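Local coordinates for Lmo0131 protein (Listeria monocytogenes, PDB 4Q6J), which is of unknown function but carries an EAL domain, so it may act as a phosphodiesterase specific for cyclic diguanylate, at residues Leu51-Ile54 against Asp55-Asp58; Thr76-Lys79 against Gln80-Leu84; Thr103-Thr106 against Phe107-Asp110; Glu215-Glu218 against Gln219-Lys222; Gln232-Tyr235 against Phe236-Leu240. All coordinates share one frame; numbering follows the deposited sequence. Where two conformers were deposited one is given.

In the fold
All five contacts are local turns or helix segments of one EAL-type TIM barrel, numbered in chain order. Contact 1 starts helix 53-62; contact 2 ends the next helix, 66-83, their centres about 24 Å apart. Contact 3 lies on helix 102-115, which packs beside helix 66-83, with nearest atoms of contacts 2 and 3 about 5 Å apart. Contact 4 opens helix 217-225; contact 5 is the loop after strand 230-231; these two touch, M217 and D216 packing on Y235. Contacts 3 and 4, about 40 Å apart between centres, lie on opposite sides of the chain's centre. Contacts 1, 4 and 5 reach the second subunit, contact 3 the third, so four of the five lie at subunit boundaries.

Contact 1. Residues Leu51-Ile54 against Asp55-Asp58; sequences LAPI and DFFD
The ring of F56 folds back over the turn made by L51, A52 and P53. F56 CG sits between the backbone N and the carbonyl carbon (chi1 66°), a rotation that lays the ring against these three residues. From CB the side chain reaches CD1, which meets A52 O at 3.2 Å and the aliphatic L51 CB at 3.8 Å. Further out, CE1 lies 3.3 Å from P53 N, and CZ at the tip comes to 3.7 Å from P53 CA. That CA stands over the ring face in a CH-pi contact, 30° off the normal. The proline ring runs side by side with F56, both pointing the same way.

A52 is the N-cap residue of the helix. Its carbonyl takes the first turn's bond from D55 N (2.9 Å), the donor tilted from the carbonyl plane. D55 turns its carboxylate back over the cap, with OD2 3.3 Å from A52 O, two acceptors and so no bond, while D55 CB packs on L51 CG. OD1 lies close to D55 OD1 of the second subunit; two such carboxylates together might favour a shared proton. I54 packs on I54 of that subunit.

The turn joins strand 50-51 to helix 53-62 beside strand 35-45: L51 bonds to L44 through the backbone, F56 packs on L44, and P53 rests on V42 and R43.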
# COMPACT_ATOMS: atom_id res chain seq x y z
N LEU B 51 -24.74 10.08 -5.39
CA LEU B 51 -23.47 9.38 -5.53
C LEU B 51 -23.17 8.45 -4.36
O LEU B 51 -23.52 8.74 -3.22
CB LEU B 51 -22.32 10.39 -5.66
CG LEU B 51 -21.66 10.69 -7.02
CD1 LEU B 51 -22.67 10.85 -8.11
CD2 LEU B 51 -20.80 11.93 -6.94
N ALA B 52 -22.52 7.33 -4.69
CA ALA B 52 -21.97 6.34 -3.75
C ALA B 52 -20.53 6.71 -3.34
O ALA B 52 -19.82 7.35 -4.12
CB ALA B 52 -22.01 4.97 -4.40
N PRO B 53 -20.09 6.33 -2.13
CA PRO B 53 -18.80 6.74 -1.52
C PRO B 53 -17.55 6.53 -2.38
O PRO B 53 -16.58 7.26 -2.26
CB PRO B 53 -18.71 5.84 -0.30
CG PRO B 53 -20.06 5.53 0.02
CD PRO B 53 -20.81 5.41 -1.23
N ILE B 54 -17.59 5.52 -3.23
CA ILE B 54 -16.48 5.21 -4.12
C ILE B 54 -16.19 6.35 -5.11
O ILE B 54 -15.04 6.58 -5.49
CB ILE B 54 -16.74 3.88 -4.87
CG1 ILE B 54 -15.55 3.50 -5.75
CG2 ILE B 54 -18.06 3.90 -5.63
CD1 ILE B 54 -14.86 2.20 -5.31
N ASP B 55 -17.23 7.06 -5.49
CA ASP B 55 -17.08 8.21 -6.37
C ASP B 55 -16.57 9.47 -5.65
O ASP B 55 -15.55 10.03 -6.04
CB ASP B 55 -18.39 8.45 -7.07
CG ASP B 55 -18.93 7.20 -7.70
OD1 ASP B 55 -18.18 6.58 -8.48
OD2 ASP B 55 -20.08 6.83 -7.40
N PHE B 56 -17.26 9.87 -4.58
CA PHE B 56 -16.96 11.13 -3.89
C PHE B 56 -15.91 11.07 -2.77
O PHE B 56 -15.63 12.09 -2.16
CB PHE B 56 -18.25 11.84 -3.42
CG PHE B 56 -19.03 11.11 -2.34
CD1 PHE B 56 -20.00 10.17 -2.67
CD2 PHE B 56 -18.81 11.38 -1.00
CE1 PHE B 56 -20.72 9.52 -1.67
CE2 PHE B 56 -19.54 10.73 -0.01
CZ PHE B 56 -20.47 9.80 -0.34
N PHE B 57 -15.25 9.94 -2.57
CA PHE B 57 -14.30 9.84 -1.46
C PHE B 57 -13.20 10.92 -1.58
O PHE B 57 -12.82 11.53 -0.59
CB PHE B 57 -13.71 8.39 -1.35
CG PHE B 57 -12.24 8.33 -1.03
CD1 PHE B 57 -11.79 8.40 0.28
CD2 PHE B 57 -11.31 8.37 -2.04
CE1 PHE B 57 -10.45 8.42 0.56
CE2 PHE B 57 -9.97 8.39 -1.77
CZ PHE B 57 -9.53 8.42 -0.47
N ASP B 58 -12.66 11.09 -2.78
CA ASP B 58 -11.45 11.86 -2.91
C ASP B 58 -11.74 13.25 -2.42
O ASP B 58 -10.98 13.84 -1.69
CB ASP B 58 -11.01 11.92 -4.37
CG ASP B 58 -9.84 11.02 -4.67
OD1 ASP B 58 -9.98 10.11 -5.51
OD2 ASP B 58 -8.77 11.22 -4.07

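Contact 2. Residues Thr76-Lys79 against Gln80-Leu84; sequences TAIK and QINQL
The flat amide of N82 lies over the carbonyl end of I78, which it follows by one helical turn. I78 O sits beneath one face of that amide, 3.3 Å from N82 CG and almost straight below it. ND2 is 3.4 Å from the same oxygen, but the angle is too poor for a hydrogen bond. Both polar ends of the amide are used beyond this turn: ND2 donates to H115 O and OD1 accepts from K117 N, which should fix the rotation of the group. N82 CG lies anti to the carbonyl carbon (chi1 -72°), and this holds the amide back over the preceding turn. The I78 branch CG2 runs alongside, 4.0 Å from N82 ND2.

On the barrel side, I81 CG1 lies 3.2 Å from A77 O, placing hydrocarbon beside that carbonyl. The oxygen still accepts from I81 N at 2.9 Å. The bonds from Q80 N to T76 O, N82 N to I78 O and Q83 N to K79 O complete four consecutive helical links. Q80 CB also lies 3.5 Å from T76 O. The carboxamide of Q83 turns outward, its OE1 accepting from K246 NZ.

A77, Q80 and I81 rest on I92 and I90 of strand 89-95, while I78 meets Y111, V112 and H115 of helix 102-115. This is the closing end of an amphipathic TIM-barrel helix, with N82 tying it to the end of the neighbouring helix and L84 leaving helical geometry.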
# COMPACT_ATOMS: atom_id res chain seq x y z
N THR B 76 -27.82 9.79 11.96
CA THR B 76 -28.91 9.30 11.15
C THR B 76 -29.23 7.86 11.51
O THR B 76 -30.40 7.50 11.65
CB THR B 76 -28.53 9.36 9.68
OG1 THR B 76 -28.16 10.69 9.38
CG2 THR B 76 -29.69 8.96 8.80
N ALA B 77 -28.20 7.03 11.69
CA ALA B 77 -28.42 5.62 12.02
C ALA B 77 -29.07 5.48 13.40
O ALA B 77 -29.99 4.69 13.58
CB ALA B 77 -27.13 4.84 11.98
N ILE B 78 -28.59 6.24 14.36
CA ILE B 78 -29.14 6.15 15.70
C ILE B 78 -30.62 6.54 15.74
O ILE B 78 -31.43 5.88 16.37
CB ILE B 78 -28.30 7.00 16.67
CG1 ILE B 78 -26.98 6.27 16.92
CG2 ILE B 78 -29.07 7.30 17.93
CD1 ILE B 78 -25.96 7.07 17.65
N LYS B 79 -30.98 7.60 15.03
CA LYS B 79 -32.37 7.99 14.94
C LYS B 79 -33.20 6.87 14.33
O LYS B 79 -34.27 6.52 14.81
CB LYS B 79 -32.48 9.26 14.11
CG LYS B 79 -31.96 10.48 14.80
CD LYS B 79 -31.61 11.57 13.77
CE LYS B 79 -31.35 12.92 14.40
NZ LYS B 79 -30.72 12.79 15.73
N GLN B 80 -32.69 6.30 13.24
CA GLN B 80 -33.39 5.23 12.54
C GLN B 80 -33.62 3.95 13.38
O GLN B 80 -34.67 3.31 13.28
CB GLN B 80 -32.65 4.88 11.27
CG GLN B 80 -33.47 4.03 10.31
CD GLN B 80 -34.83 4.62 10.01
OE1 GLN B 80 -35.84 4.22 10.57
NE2 GLN B 80 -34.86 5.59 9.12
N ILE B 81 -32.63 3.57 14.17
CA ILE B 81 -32.73 2.41 15.05
C ILE B 81 -33.79 2.70 16.09
O ILE B 81 -34.64 1.86 16.36
CB ILE B 81 -31.40 2.16 15.74
CG1 ILE B 81 -30.36 1.68 14.74
CG2 ILE B 81 -31.55 1.14 16.84
CD1 ILE B 81 -28.95 1.73 15.31
N ASN B 82 -33.73 3.91 16.67
CA ASN B 82 -34.72 4.32 17.67
C ASN B 82 -36.13 4.22 17.13
O ASN B 82 -37.01 3.75 17.82
CB ASN B 82 -34.49 5.75 18.17
CG ASN B 82 -33.28 5.86 19.07
OD1 ASN B 82 -32.76 4.87 19.58
ND2 ASN B 82 -32.84 7.08 19.26
N GLN B 83 -36.32 4.65 15.89
CA GLN B 83 -37.64 4.56 15.27
C GLN B 83 -38.17 3.12 15.14
O GLN B 83 -39.36 2.90 15.29
CB GLN B 83 -37.67 5.27 13.91
CG GLN B 83 -39.07 5.47 13.37
CD GLN B 83 -39.52 4.41 12.37
OE1 GLN B 83 -40.68 4.39 11.93
NE2 GLN B 83 -38.60 3.53 11.99
N LEU B 84 -37.30 2.16 14.87
CA LEU B 84 -37.74 0.80 14.55
C LEU B 84 -37.96 -0.03 15.78
O LEU B 84 -38.08 -1.24 15.70
CB LEU B 84 -36.75 0.10 13.61
CG LEU B 84 -36.73 0.74 12.22
CD1 LEU B 84 -35.51 0.32 11.42
CD2 LEU B 84 -37.99 0.42 11.47

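Contact 3. Residues Thr103-Thr106 against Phe107-Asp110; sequences TYMT and FLHD. With ACY (acetic acid), chain S; ACY (acetic acid), chain C.
T103, whose carbonyl O takes a long, weak bond from F107 N, is unusual in also holding two acetates. T103 N donates to O of one (3.2 Å), and T103 OG1 to O of the other. Both probably come from the crystallisation liquor. They lie at a subunit boundary, where S101 and T103 of the third subunit also bind acetate and a weak hydrogen bond joins the two T103 OG1 atoms.

Along the helix, L108 packs against two neighbours. L108 CB meets Y104 CE2 at 4.0 Å, the two side chains crossing obliquely, while L108 CD2 lies 4.1 Å from the selenium of M105. The bend at chi2 (-63°) puts SE alongside L108; chi3 turns only the terminal methyl.

D110 OD1 receives H109 ND1 on its anti lone pair (3.1 Å), the oxygen tilted 19° from the imidazole plane. The aspartate CG leans back to 3.2 Å from T106 O, the acceptor of D110 N.

M105 and L108 face I124 of strand 122-127 and I145 of helix 136-146, whereas T103, T106 and D110 are exposed: an amphipathic helix on the outside of a TIM barrel.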
# COMPACT_ATOMS: atom_id res chain seq x y z
N THR B 103 -10.05 9.74 20.63
CA THR B 103 -10.80 10.96 20.67
C THR B 103 -12.14 10.82 19.93
O THR B 103 -13.18 11.22 20.44
CB THR B 103 -9.95 12.11 20.13
OG1 THR B 103 -8.93 12.42 21.09
CG2 THR B 103 -10.80 13.31 19.91
N TYR B 104 -12.11 10.21 18.75
CA TYR B 104 -13.37 9.93 18.07
C TYR B 104 -14.20 8.91 18.82
O TYR B 104 -15.38 9.07 18.97
CB TYR B 104 -13.19 9.40 16.64
CG TYR B 104 -14.54 9.14 16.03
CD1 TYR B 104 -15.34 10.19 15.66
CD2 TYR B 104 -15.04 7.85 15.89
CE1 TYR B 104 -16.58 9.98 15.14
CE2 TYR B 104 -16.30 7.63 15.37
CZ TYR B 104 -17.07 8.70 15.01
OH TYR B 104 -18.34 8.53 14.51
N MSE B 105 -13.58 7.83 19.27
CA MSE B 105 -14.36 6.73 19.81
C MSE B 105 -14.95 7.09 21.16
O MSE B 105 -15.90 6.46 21.63
CB MSE B 105 -13.53 5.45 19.87
CG MSE B 105 -13.25 4.85 18.47
SE MSE B 105 -14.88 4.27 17.49
CE MSE B 105 -15.10 2.54 18.40
N THR B 106 -14.40 8.11 21.79
CA THR B 106 -14.94 8.61 23.05
C THR B 106 -16.16 9.44 22.79
O THR B 106 -17.17 9.27 23.43
CB THR B 106 -13.91 9.45 23.77
OG1 THR B 106 -12.98 8.56 24.39
CG2 THR B 106 -14.58 10.31 24.83
N PHE B 107 -16.08 10.33 21.82
CA PHE B 107 -17.28 11.01 21.38
C PHE B 107 -18.41 10.09 20.94
O PHE B 107 -19.58 10.37 21.21
CB PHE B 107 -16.99 11.95 20.24
CG PHE B 107 -18.19 12.67 19.78
CD1 PHE B 107 -18.82 13.58 20.64
CD2 PHE B 107 -18.74 12.43 18.55
CE1 PHE B 107 -19.95 14.25 20.24
CE2 PHE B 107 -19.85 13.11 18.15
CZ PHE B 107 -20.45 14.02 19.00
N LEU B 108 -18.06 9.01 20.24
CA LEU B 108 -19.07 8.12 19.70
C LEU B 108 -19.74 7.36 20.84
O LEU B 108 -20.94 7.19 20.87
CB LEU B 108 -18.49 7.15 18.67
CG LEU B 108 -19.52 6.11 18.16
CD1 LEU B 108 -20.68 6.77 17.46
CD2 LEU B 108 -18.91 5.07 17.27
N HIS B 109 -18.93 6.89 21.77
CA HIS B 109 -19.42 6.24 22.97
C HIS B 109 -20.38 7.14 23.73
O HIS B 109 -21.39 6.69 24.27
CB HIS B 109 -18.23 5.94 23.88
CG HIS B 109 -18.62 5.54 25.25
ND1 HIS B 109 -19.12 6.43 26.17
CD2 HIS B 109 -18.57 4.34 25.88
CE1 HIS B 109 -19.38 5.80 27.30
NE2 HIS B 109 -19.04 4.53 27.15
N ASP B 110 -20.02 8.42 23.82
CA ASP B 110 -20.82 9.39 24.54
C ASP B 110 -22.11 9.70 23.81
O ASP B 110 -23.18 9.77 24.42
CB ASP B 110 -20.05 10.68 24.66
CG ASP B 110 -18.97 10.61 25.67
OD1 ASP B 110 -18.72 9.51 26.22
OD2 ASP B 110 -18.35 11.65 25.91
C ACY S . -6.84 11.65 17.87
O ACY S . -6.54 11.99 19.01
OXT ACY S . -7.28 10.52 17.62
CH3 ACY S . -6.64 12.61 16.73
C ACY C . -6.00 9.22 19.51
O ACY C . -6.90 9.84 20.09
OXT ACY C . -5.21 9.78 18.74
CH3 ACY C . -5.88 7.74 19.71

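Contact 4. Residues Glu215-Glu218 against Gln219-Lys222; sequences EDME and QVEK. With EDO (1,2-ethanediol), chain L.
Q219 and D216 lock the start of the helix through reciprocal bonds. D216 OD1 accepts from Q219 N at 2.9 Å, met nearly along its C-O bond, while Q219 OE1 accepts from D216 N at 3.2 Å and from E215 N at 2.9 Å. Two backbone donors thus grip one amide oxygen, the D216 donor in the carbonyl plane and the E215 donor tilted from it by 26°. The carboxylate and amide planes stand 58° apart. D216 CG lies between its backbone N and carbonyl carbon (chi1 71°), which brings OD1 over the first helical turn. The amide's other end, Q219 NE2, donates to I182 O, so both ends of the group are held.

Hydrocarbon packing is tightest next to this cap. The M217 chain doubles back so that CE presses on V220 CG1 at 3.5 Å, closer than usual for carbon pairs, and lies 3.7 Å from E221 CG. V220 itself is buried, against V214.

The other side is looser. E218 and E221 are exposed, and K222 runs its methylenes past the previous turn, CG 3.4 Å from E218 O. E215 is not part of this open side: it reaches away from the helix, and its carboxylate is held, OE2 accepting from ethanediol O1 at 2.6 Å and from S8 N of the second subunit.

This is a capping box at the N-terminus of helix 217-225, within the beta-alpha-beta unit that links strands 208-211 and 230-231 of the barrel.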
# COMPACT_ATOMS: atom_id res chain seq x y z
N GLU B 215 -26.27 -13.07 -5.10
CA GLU B 215 -26.98 -12.70 -6.31
C GLU B 215 -28.04 -13.71 -6.75
O GLU B 215 -29.02 -13.34 -7.40
CB GLU B 215 -25.96 -12.44 -7.42
CG GLU B 215 -25.02 -11.29 -7.10
CD GLU B 215 -25.39 -10.00 -7.81
OE1 GLU B 215 -25.92 -10.08 -8.94
OE2 GLU B 215 -25.15 -8.91 -7.26
N ASP B 216 -27.88 -14.99 -6.40
CA ASP B 216 -28.82 -16.00 -6.91
C ASP B 216 -29.11 -17.15 -5.94
O ASP B 216 -28.39 -17.35 -4.97
CB ASP B 216 -28.40 -16.51 -8.29
CG ASP B 216 -27.14 -17.39 -8.27
OD1 ASP B 216 -26.87 -18.12 -7.32
OD2 ASP B 216 -26.40 -17.38 -9.26
N MSE B 217 -30.16 -17.89 -6.24
CA MSE B 217 -30.63 -18.94 -5.36
C MSE B 217 -29.62 -20.12 -5.23
O MSE B 217 -29.55 -20.74 -4.21
CB MSE B 217 -32.03 -19.41 -5.82
CG MSE B 217 -32.73 -20.39 -4.86
SE MSE B 217 -33.08 -19.66 -3.09
CE MSE B 217 -32.56 -21.21 -2.06
N GLU B 218 -28.85 -20.40 -6.27
CA GLU B 218 -27.86 -21.46 -6.20
C GLU B 218 -26.78 -21.13 -5.15
O GLU B 218 -26.30 -22.02 -4.44
CB GLU B 218 -27.25 -21.77 -7.57
CG GLU B 218 -28.20 -22.48 -8.54
CD GLU B 218 -27.57 -22.85 -9.90
OE1 GLU B 218 -26.34 -23.06 -9.98
OE2 GLU B 218 -28.33 -22.94 -10.90
N GLN B 219 -26.42 -19.85 -5.07
CA GLN B 219 -25.55 -19.38 -3.99
C GLN B 219 -26.20 -19.58 -2.64
O GLN B 219 -25.54 -20.03 -1.72
CB GLN B 219 -25.20 -17.91 -4.16
CG GLN B 219 -24.00 -17.66 -5.06
CD GLN B 219 -23.84 -16.19 -5.41
OE1 GLN B 219 -24.81 -15.48 -5.67
NE2 GLN B 219 -22.61 -15.73 -5.42
N VAL B 220 -27.47 -19.22 -2.52
CA VAL B 220 -28.18 -19.39 -1.26
C VAL B 220 -28.15 -20.83 -0.77
O VAL B 220 -27.90 -21.13 0.40
CB VAL B 220 -29.62 -18.92 -1.37
CG1 VAL B 220 -30.40 -19.29 -0.09
CG2 VAL B 220 -29.65 -17.42 -1.63
N GLU B 221 -28.39 -21.74 -1.70
CA GLU B 221 -28.37 -23.15 -1.37
C GLU B 221 -27.02 -23.54 -0.75
O GLU B 221 -26.98 -24.17 0.31
CB GLU B 221 -28.68 -23.98 -2.61
CG GLU B 221 -30.11 -23.83 -3.07
CD GLU B 221 -30.35 -24.45 -4.44
OE1 GLU B 221 -29.37 -24.88 -5.10
OE2 GLU B 221 -31.51 -24.52 -4.87
N LYS B 222 -25.91 -23.15 -1.40
CA LYS B 222 -24.57 -23.52 -0.95
C LYS B 222 -24.22 -22.91 0.38
O LYS B 222 -23.71 -23.56 1.26
CB LYS B 222 -23.53 -23.09 -1.97
CG LYS B 222 -23.68 -23.81 -3.29
CD LYS B 222 -22.55 -23.51 -4.23
CE LYS B 222 -22.75 -24.21 -5.57
NZ LYS B 222 -23.77 -23.52 -6.40
C1 EDO L . -24.70 -7.01 -5.08
O1 EDO L . -25.30 -8.27 -4.79
C2 EDO L . -24.54 -6.17 -3.82
O2 EDO L . -25.81 -5.82 -3.28

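Contact 5. Residues Gln232-Tyr235 against Phe236-Leu240; sequences QGYY and FSRPL. With EDO (1,2-ethanediol), chain R; EDO (1,2-ethanediol), chain L.
Y235 and F236, adjacent in the chain, set their rings almost perpendicular. The edge of Y235 points at the face of F236 in a T-shaped stack, centroids 5.1 Å apart and planes at 88°. Y235 CD2 makes the touch, 3.7 Å from F236 CZ and offset toward the rim of that face. Y235 CG lies anti to its N (chi1 -176°) and F236 CG anti to its carbonyl carbon, which turns one ring edge onto the other ring.

Y234 and R238 point the same way, side by side, with Y234 CE1 3.9 Å from R238 CB and the ring and guanidinium planes 43° apart. An ethanediol, probably from the crystallisation liquor, lies against both: its C1 lies 3.5 Å above the centre of the Y234 ring, its O2 donates to Y234 O (2.8 Å), and R238 N offers O1 a weak bond. On the guanidinium, L240 CD2 sits over one face, offset toward the rim.

Before both pairs stands G233, whose O closes the turn by accepting from F236 N (3.0 Å) and S237 N (3.1 Å). The backbone angles of G233 suit glycine, since a CB would strike the preceding carbonyl.

The polar tips look outward to the second subunit, where Y234 OH bonds to D5 O and R238 NE forms a salt bridge with D5. The chemistry therefore divides the loop: the doubly used carbonyl closes the turn, with the aromatic pair packed beside it, while a hydroxyl and a guanidinium join it to the neighbouring chain.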
# COMPACT_ATOMS: atom_id res chain seq x y z
N GLN B 232 -26.69 -10.90 2.32
CA GLN B 232 -26.91 -9.57 1.82
C GLN B 232 -26.56 -9.58 0.31
O GLN B 232 -25.60 -10.20 -0.10
CB GLN B 232 -26.00 -8.62 2.61
CG GLN B 232 -26.10 -7.19 2.30
CD GLN B 232 -25.18 -6.39 3.17
OE1 GLN B 232 -24.72 -6.86 4.20
NE2 GLN B 232 -24.91 -5.18 2.78
N GLY B 233 -27.36 -8.93 -0.51
CA GLY B 233 -27.00 -8.82 -1.90
C GLY B 233 -28.22 -8.56 -2.74
O GLY B 233 -29.33 -8.57 -2.24
N TYR B 234 -27.99 -8.36 -4.03
CA TYR B 234 -29.04 -8.01 -4.98
C TYR B 234 -30.26 -8.95 -4.95
O TYR B 234 -31.40 -8.52 -5.17
CB TYR B 234 -28.46 -7.91 -6.41
CG TYR B 234 -29.20 -6.93 -7.27
CD1 TYR B 234 -28.93 -5.57 -7.19
CD2 TYR B 234 -30.21 -7.36 -8.13
CE1 TYR B 234 -29.63 -4.67 -7.97
CE2 TYR B 234 -30.91 -6.46 -8.91
CZ TYR B 234 -30.62 -5.12 -8.83
OH TYR B 234 -31.33 -4.22 -9.61
N TYR B 235 -30.01 -10.22 -4.67
CA TYR B 235 -31.06 -11.24 -4.69
C TYR B 235 -32.20 -10.92 -3.73
O TYR B 235 -33.37 -11.31 -3.94
CB TYR B 235 -30.48 -12.62 -4.36
CG TYR B 235 -31.48 -13.76 -4.46
CD1 TYR B 235 -31.91 -14.22 -5.69
CD2 TYR B 235 -31.99 -14.37 -3.32
CE1 TYR B 235 -32.83 -15.25 -5.79
CE2 TYR B 235 -32.91 -15.40 -3.40
CZ TYR B 235 -33.34 -15.84 -4.64
OH TYR B 235 -34.26 -16.86 -4.76
N PHE B 236 -31.86 -10.20 -2.68
CA PHE B 236 -32.83 -9.76 -1.71
C PHE B 236 -33.18 -8.31 -2.00
O PHE B 236 -34.33 -8.00 -2.34
CB PHE B 236 -32.31 -10.01 -0.31
CG PHE B 236 -32.04 -11.46 -0.06
CD1 PHE B 236 -33.08 -12.33 0.17
CD2 PHE B 236 -30.75 -11.98 -0.14
CE1 PHE B 236 -32.86 -13.69 0.37
CE2 PHE B 236 -30.51 -13.34 0.05
CZ PHE B 236 -31.57 -14.19 0.31
N SER B 237 -32.19 -7.42 -1.91
CA SER B 237 -32.42 -6.00 -2.23
C SER B 237 -31.13 -5.18 -2.38
O SER B 237 -30.24 -5.25 -1.53
CB SER B 237 -33.32 -5.35 -1.16
OG SER B 237 -33.70 -4.03 -1.51
N ARG B 238 -31.05 -4.38 -3.45
CA ARG B 238 -30.06 -3.31 -3.52
C ARG B 238 -30.24 -2.37 -2.32
O ARG B 238 -31.28 -2.40 -1.65
CB ARG B 238 -30.28 -2.53 -4.80
CG ARG B 238 -31.67 -1.94 -4.93
CD ARG B 238 -32.00 -1.60 -6.37
NE ARG B 238 -32.12 -0.16 -6.56
CZ ARG B 238 -33.27 0.51 -6.64
NH1 ARG B 238 -34.42 -0.14 -6.54
NH2 ARG B 238 -33.27 1.83 -6.81
N PRO B 239 -29.25 -1.53 -2.03
CA PRO B 239 -29.47 -0.52 -0.99
C PRO B 239 -30.54 0.51 -1.41
O PRO B 239 -30.58 0.90 -2.58
CB PRO B 239 -28.09 0.13 -0.84
CG PRO B 239 -27.15 -0.92 -1.37
CD PRO B 239 -27.85 -1.51 -2.51
N LEU B 240 -31.38 0.94 -0.48
CA LEU B 240 -32.52 1.82 -0.77
C LEU B 240 -32.70 2.84 0.34
O LEU B 240 -32.29 2.59 1.48
CB LEU B 240 -33.82 1.03 -0.86
CG LEU B 240 -33.98 0.03 -1.98
CD1 LEU B 240 -35.16 -0.82 -1.66
CD2 LEU B 240 -34.13 0.76 -3.30
C1 EDO R . -32.80 -5.86 -5.92
O1 EDO R . -33.10 -4.47 -6.02
C2 EDO R . -34.02 -6.60 -6.46
O2 EDO R . -33.86 -8.01 -6.32
C1 EDO L . -24.70 -7.01 -5.08
O1 EDO L . -25.30 -8.27 -4.79
C2 EDO L . -24.54 -6.17 -3.82
O2 EDO L . -25.81 -5.82 -3.28